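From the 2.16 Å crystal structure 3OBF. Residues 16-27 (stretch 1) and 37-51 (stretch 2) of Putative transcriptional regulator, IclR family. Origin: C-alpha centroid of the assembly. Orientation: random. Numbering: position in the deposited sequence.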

# COMPACT_ATOMS: atom_id res chain seq x y z
N LEU A 16 -3.53 1.85 -14.79
CA LEU A 16 -4.31 2.15 -13.61
C LEU A 16 -4.54 3.66 -13.42
O LEU A 16 -5.63 4.10 -13.01
CB LEU A 16 -3.64 1.55 -12.39
CG LEU A 16 -4.28 1.77 -11.01
CD1 LEU A 16 -5.67 1.13 -11.00
CD2 LEU A 16 -3.36 1.22 -9.82
N THR A 17 -3.50 4.45 -13.69
CA THR A 17 -3.58 5.89 -13.62
C THR A 17 -4.49 6.49 -14.71
O THR A 17 -5.20 7.45 -14.46
CB THR A 17 -2.17 6.52 -13.58
OG1 THR A 17 -1.62 6.30 -12.29
CG2 THR A 17 -2.21 8.04 -13.83
N GLU A 18 -4.50 5.91 -15.91
CA GLU A 18 -5.46 6.39 -16.91
C GLU A 18 -6.92 6.08 -16.56
O GLU A 18 -7.81 6.83 -16.96
CB GLU A 18 -5.13 5.97 -18.35
CG GLU A 18 -4.62 4.54 -18.51
CD GLU A 18 -3.90 4.26 -19.84
OE1 GLU A 18 -3.20 5.16 -20.39
OE2 GLU A 18 -4.02 3.09 -20.32
N ARG A 19 -7.16 5.01 -15.79
CA ARG A 19 -8.52 4.62 -15.37
C ARG A 19 -9.01 5.34 -14.07
O ARG A 19 -10.20 5.49 -13.83
CB ARG A 19 -8.57 3.11 -15.18
CG ARG A 19 -8.20 2.28 -16.43
CD ARG A 19 -9.02 2.76 -17.57
NE ARG A 19 -9.05 1.88 -18.72
CZ ARG A 19 -10.09 1.77 -19.55
NH1 ARG A 19 -10.03 0.95 -20.60
NH2 ARG A 19 -11.19 2.48 -19.33
N THR A 20 -8.08 5.77 -13.23
CA THR A 20 -8.48 6.36 -11.96
C THR A 20 -8.29 7.85 -12.00
O THR A 20 -8.91 8.58 -11.23
CB THR A 20 -7.63 5.82 -10.79
OG1 THR A 20 -6.26 6.18 -11.02
CG2 THR A 20 -7.76 4.31 -10.67
N GLY A 21 -7.38 8.30 -12.86
CA GLY A 21 -7.00 9.71 -12.86
C GLY A 21 -6.10 10.05 -11.70
O GLY A 21 -5.78 11.22 -11.49
N GLU A 22 -5.66 9.04 -10.95
CA GLU A 22 -4.82 9.27 -9.78
C GLU A 22 -3.42 8.65 -9.96
O GLU A 22 -3.23 7.79 -10.80
CB GLU A 22 -5.50 8.72 -8.53
CG GLU A 22 -6.89 9.31 -8.23
CD GLU A 22 -6.87 10.77 -7.75
OE1 GLU A 22 -5.78 11.33 -7.53
OE2 GLU A 22 -7.95 11.36 -7.57
N THR A 23 -2.46 9.13 -9.17
CA THR A 23 -1.13 8.50 -9.10
C THR A 23 -1.23 6.99 -8.77
O THR A 23 -2.06 6.61 -7.95
CB THR A 23 -0.32 9.22 -8.03
OG1 THR A 23 -0.22 10.59 -8.41
CG2 THR A 23 1.09 8.61 -7.85
N SER A 24 -0.42 6.15 -9.44
CA SER A 24 -0.25 4.70 -9.13
C SER A 24 1.23 4.50 -8.79
O SER A 24 2.09 5.11 -9.43
CB SER A 24 -0.49 3.82 -10.34
OG SER A 24 -1.70 4.16 -10.93
N ALA A 25 1.54 3.63 -7.84
CA ALA A 25 2.92 3.44 -7.41
C ALA A 25 3.16 2.01 -7.04
O ALA A 25 2.28 1.34 -6.52
CB ALA A 25 3.23 4.33 -6.22
N LEU A 26 4.38 1.54 -7.30
CA LEU A 26 4.81 0.26 -6.85
C LEU A 26 5.72 0.50 -5.63
O LEU A 26 6.72 1.24 -5.71
CB LEU A 26 5.59 -0.47 -7.96
CG LEU A 26 6.07 -1.91 -7.63
CD1 LEU A 26 4.88 -2.89 -7.66
CD2 LEU A 26 7.17 -2.41 -8.58
N MSE A 27 5.35 -0.12 -4.51
CA MSE A 27 6.10 -0.00 -3.27
C MSE A 27 6.87 -1.30 -2.98
O MSE A 27 6.40 -2.41 -3.31
CB MSE A 27 5.16 0.30 -2.10
CG MSE A 27 4.08 1.29 -2.41
SE MSE A 27 4.81 3.06 -2.93
CE MSE A 27 5.43 3.65 -1.20
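Stretch 2, residues 37-51: VEQIPSRHQVKHLAP

Stretch 1 enters as the last turn of a helix that begins earlier in the chain, residues 16-20, and leaves as a β-strand, residues 24-27, that runs on past residue 27; Gly21, with phi 75° and psi 8°, is the first residue to leave helical geometry, although Gly21 N still donates to Thr17 O at 2.8 Å. Stretch 2 opens with strand 37-40, already under way at Val37, and then runs without regular structure to Pro51. The two strands are antiparallel, their N-to-C directions 172° apart and their axes 4.6 Å apart at closest approach. The register pairs Ser24 with Ile40 (CA to CA 5.4 Å), Ala25 with Gln39 (4.1 Å) and Leu26 with Glu38 (5.1 Å). Ser24 and Ile40 form a hydrogen-bonded pair: Ser24 N donates to Ile40 O at 3.1 Å, and Ile40 N to Ser24 O at 2.9 Å. At the other hydrogen-bonded pair, Leu26 N reaches Glu38 O at 2.7 Å, while Leu26 O accepts from Val37 N at 2.9 Å rather than from Glu38 N, the partner expected in a regular ladder. Val37, at phi -113° and psi -10°, departs from extended geometry. Between these pairs the CA-H of Ala25 faces Glu38 O (CA to O 3.2 Å), and that of Gln39 faces Ser24 O (CA to O 3.1 Å).

Beyond the strand, Ser42 extends the contact by two bonds between side chain and backbone: Ser42 N donates to Thr23 OG1 at 2.9 Å and Ser42 OG to Gly21 O at 2.8 Å, so the carbonyl of the residue that follows the helix is met by a hydroxyl of stretch 2. Ser42 OG in turn accepts from His44 N (3.1 Å) and His44 ND1 (3.2 Å), and the His44 ring presents its edge to the same carbonyl, CE1 lying 3.4 Å from Gly21 O.

Side chains of Ala25 and Gln39 share one face of the sheet; those of Ser24, Leu26, Glu38 and Ile40 share the other. On the first, Ala25 CB lies 3.9 Å from Gln39 CB and 4.1 Å from Ala50 CB, where the chain of stretch 2 folds back; Gln39 NE2 donates to Ala50 O at 3.0 Å, a bond within stretch 2 that spans this return. On the second, Leu26 CB packs 4.1 Å from Glu38 CB, and Leu26 CD2 meets Val37 CG2 at 3.9 Å. Thr17 points from the helix toward stretch 2, placing OG1 3.6 Å from Ile40 CB and CG2 3.4 Å from Pro41 O; its OG1 donates to Glu22 O at 2.7 Å. Water 2 bridges the stretches, its O lying 2.5 Å from Thr23 OG1, 2.9 Å from Gln45 OE1, to which it donates, and 3.0 Å from Leu49 N, from which it accepts.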

# COMPACT_ATOMS: atom_id res chain seq x y z
N VAL A 37 9.22 2.78 -5.65
CA VAL A 37 10.30 2.48 -6.60
C VAL A 37 9.87 2.68 -8.06
O VAL A 37 10.70 2.62 -8.96
CB VAL A 37 10.84 1.04 -6.45
CG1 VAL A 37 11.44 0.84 -5.08
CG2 VAL A 37 9.76 -0.03 -6.81
N GLU A 38 8.57 2.88 -8.29
CA GLU A 38 8.03 3.12 -9.62
C GLU A 38 6.66 3.76 -9.47
O GLU A 38 5.83 3.27 -8.70
CB GLU A 38 7.91 1.81 -10.40
CG GLU A 38 7.80 1.98 -11.91
CD GLU A 38 8.08 0.66 -12.64
OE1 GLU A 38 9.09 0.62 -13.38
OE2 GLU A 38 7.31 -0.33 -12.46
N GLN A 39 6.41 4.84 -10.21
CA GLN A 39 5.13 5.52 -10.11
C GLN A 39 4.73 6.30 -11.38
O GLN A 39 5.59 6.69 -12.18
CB GLN A 39 5.11 6.43 -8.86
CG GLN A 39 5.98 7.68 -8.97
CD GLN A 39 5.17 8.91 -9.34
OE1 GLN A 39 5.14 9.31 -10.49
NE2 GLN A 39 4.48 9.51 -8.35
N ILE A 40 3.43 6.49 -11.56
CA ILE A 40 2.86 7.27 -12.66
C ILE A 40 2.11 8.41 -12.00
O ILE A 40 1.28 8.18 -11.14
CB ILE A 40 1.79 6.48 -13.44
CG1 ILE A 40 2.24 5.04 -13.74
CG2 ILE A 40 1.35 7.28 -14.76
CD1 ILE A 40 3.34 4.98 -14.78
N PRO A 41 2.37 9.66 -12.40
CA PRO A 41 1.65 10.74 -11.69
C PRO A 41 0.18 10.91 -12.15
O PRO A 41 -0.14 10.64 -13.32
CB PRO A 41 2.46 12.01 -12.04
CG PRO A 41 2.98 11.72 -13.47
CD PRO A 41 3.36 10.18 -13.36
N SER A 42 -0.69 11.34 -11.22
CA SER A 42 -2.04 11.80 -11.53
C SER A 42 -2.01 12.83 -12.68
O SER A 42 -1.09 13.63 -12.76
CB SER A 42 -2.63 12.48 -10.28
OG SER A 42 -3.90 13.04 -10.55
N ARG A 43 -3.02 12.79 -13.55
CA ARG A 43 -3.13 13.78 -14.64
C ARG A 43 -3.53 15.14 -14.09
O ARG A 43 -3.56 16.13 -14.81
CB ARG A 43 -4.17 13.35 -15.69
CG ARG A 43 -5.58 13.34 -15.13
CD ARG A 43 -6.63 12.92 -16.13
NE ARG A 43 -7.94 12.94 -15.49
CZ ARG A 43 -8.68 14.04 -15.34
NH1 ARG A 43 -8.25 15.22 -15.82
NH2 ARG A 43 -9.85 13.97 -14.72
N HIS A 44 -3.88 15.18 -12.81
CA HIS A 44 -4.13 16.46 -12.17
C HIS A 44 -3.68 16.46 -10.72
O HIS A 44 -4.50 16.71 -9.83
CB HIS A 44 -5.59 16.94 -12.34
CG HIS A 44 -6.65 15.98 -11.88
ND1 HIS A 44 -6.43 14.65 -11.62
CD2 HIS A 44 -7.98 16.17 -11.69
CE1 HIS A 44 -7.55 14.06 -11.27
NE2 HIS A 44 -8.51 14.97 -11.29
N GLN A 45 -2.40 16.18 -10.49
CA GLN A 45 -1.89 16.24 -9.12
C GLN A 45 -1.74 17.68 -8.65
O GLN A 45 -1.47 18.59 -9.44
CB GLN A 45 -0.58 15.46 -8.91
CG GLN A 45 0.36 15.40 -10.08
CD GLN A 45 1.76 15.01 -9.65
OE1 GLN A 45 1.96 14.07 -8.88
NE2 GLN A 45 2.74 15.74 -10.14
N VAL A 46 -1.98 17.89 -7.37
CA VAL A 46 -1.68 19.18 -6.79
C VAL A 46 -0.36 18.98 -6.05
O VAL A 46 0.70 19.28 -6.60
CB VAL A 46 -2.85 19.75 -5.94
CG1 VAL A 46 -3.96 20.15 -6.87
CG2 VAL A 46 -3.36 18.74 -4.91
N LYS A 47 -0.41 18.41 -4.86
CA LYS A 47 0.82 17.95 -4.23
C LYS A 47 1.25 16.62 -4.86
O LYS A 47 0.41 15.78 -5.20
CB LYS A 47 0.67 17.89 -2.70
CG LYS A 47 0.62 19.31 -2.04
CD LYS A 47 2.02 19.96 -2.02
CE LYS A 47 2.03 21.35 -1.37
NZ LYS A 47 1.74 22.46 -2.32
N HIS A 48 2.55 16.48 -5.08
CA HIS A 48 3.13 15.32 -5.74
C HIS A 48 3.17 14.18 -4.71
O HIS A 48 3.98 14.19 -3.79
CB HIS A 48 4.55 15.64 -6.23
CG HIS A 48 4.61 16.63 -7.35
ND1 HIS A 48 3.92 17.83 -7.35
CD2 HIS A 48 5.33 16.62 -8.51
CE1 HIS A 48 4.18 18.49 -8.46
NE2 HIS A 48 5.04 17.78 -9.18
N LEU A 49 2.26 13.23 -4.86
CA LEU A 49 2.17 12.14 -3.88
C LEU A 49 2.98 10.95 -4.35
O LEU A 49 3.16 10.76 -5.57
CB LEU A 49 0.71 11.76 -3.61
CG LEU A 49 -0.24 12.88 -3.12
CD1 LEU A 49 -1.70 12.42 -3.15
CD2 LEU A 49 0.14 13.40 -1.72
N ALA A 50 3.46 10.16 -3.39
CA ALA A 50 4.28 8.97 -3.67
C ALA A 50 5.33 9.22 -4.75
O ALA A 50 5.40 8.46 -5.73
CB ALA A 50 3.38 7.75 -4.03
N PRO A 51 6.16 10.28 -4.59
CA PRO A 51 7.18 10.50 -5.61
C PRO A 51 8.27 9.39 -5.49
O PRO A 51 8.40 8.81 -4.41
CB PRO A 51 7.74 11.90 -5.27
CG PRO A 51 7.57 12.02 -3.77
CD PRO A 51 6.28 11.24 -3.46
O HOH W 1 -4.53 10.17 -14.86
O HOH W 2 0.26 12.59 -7.05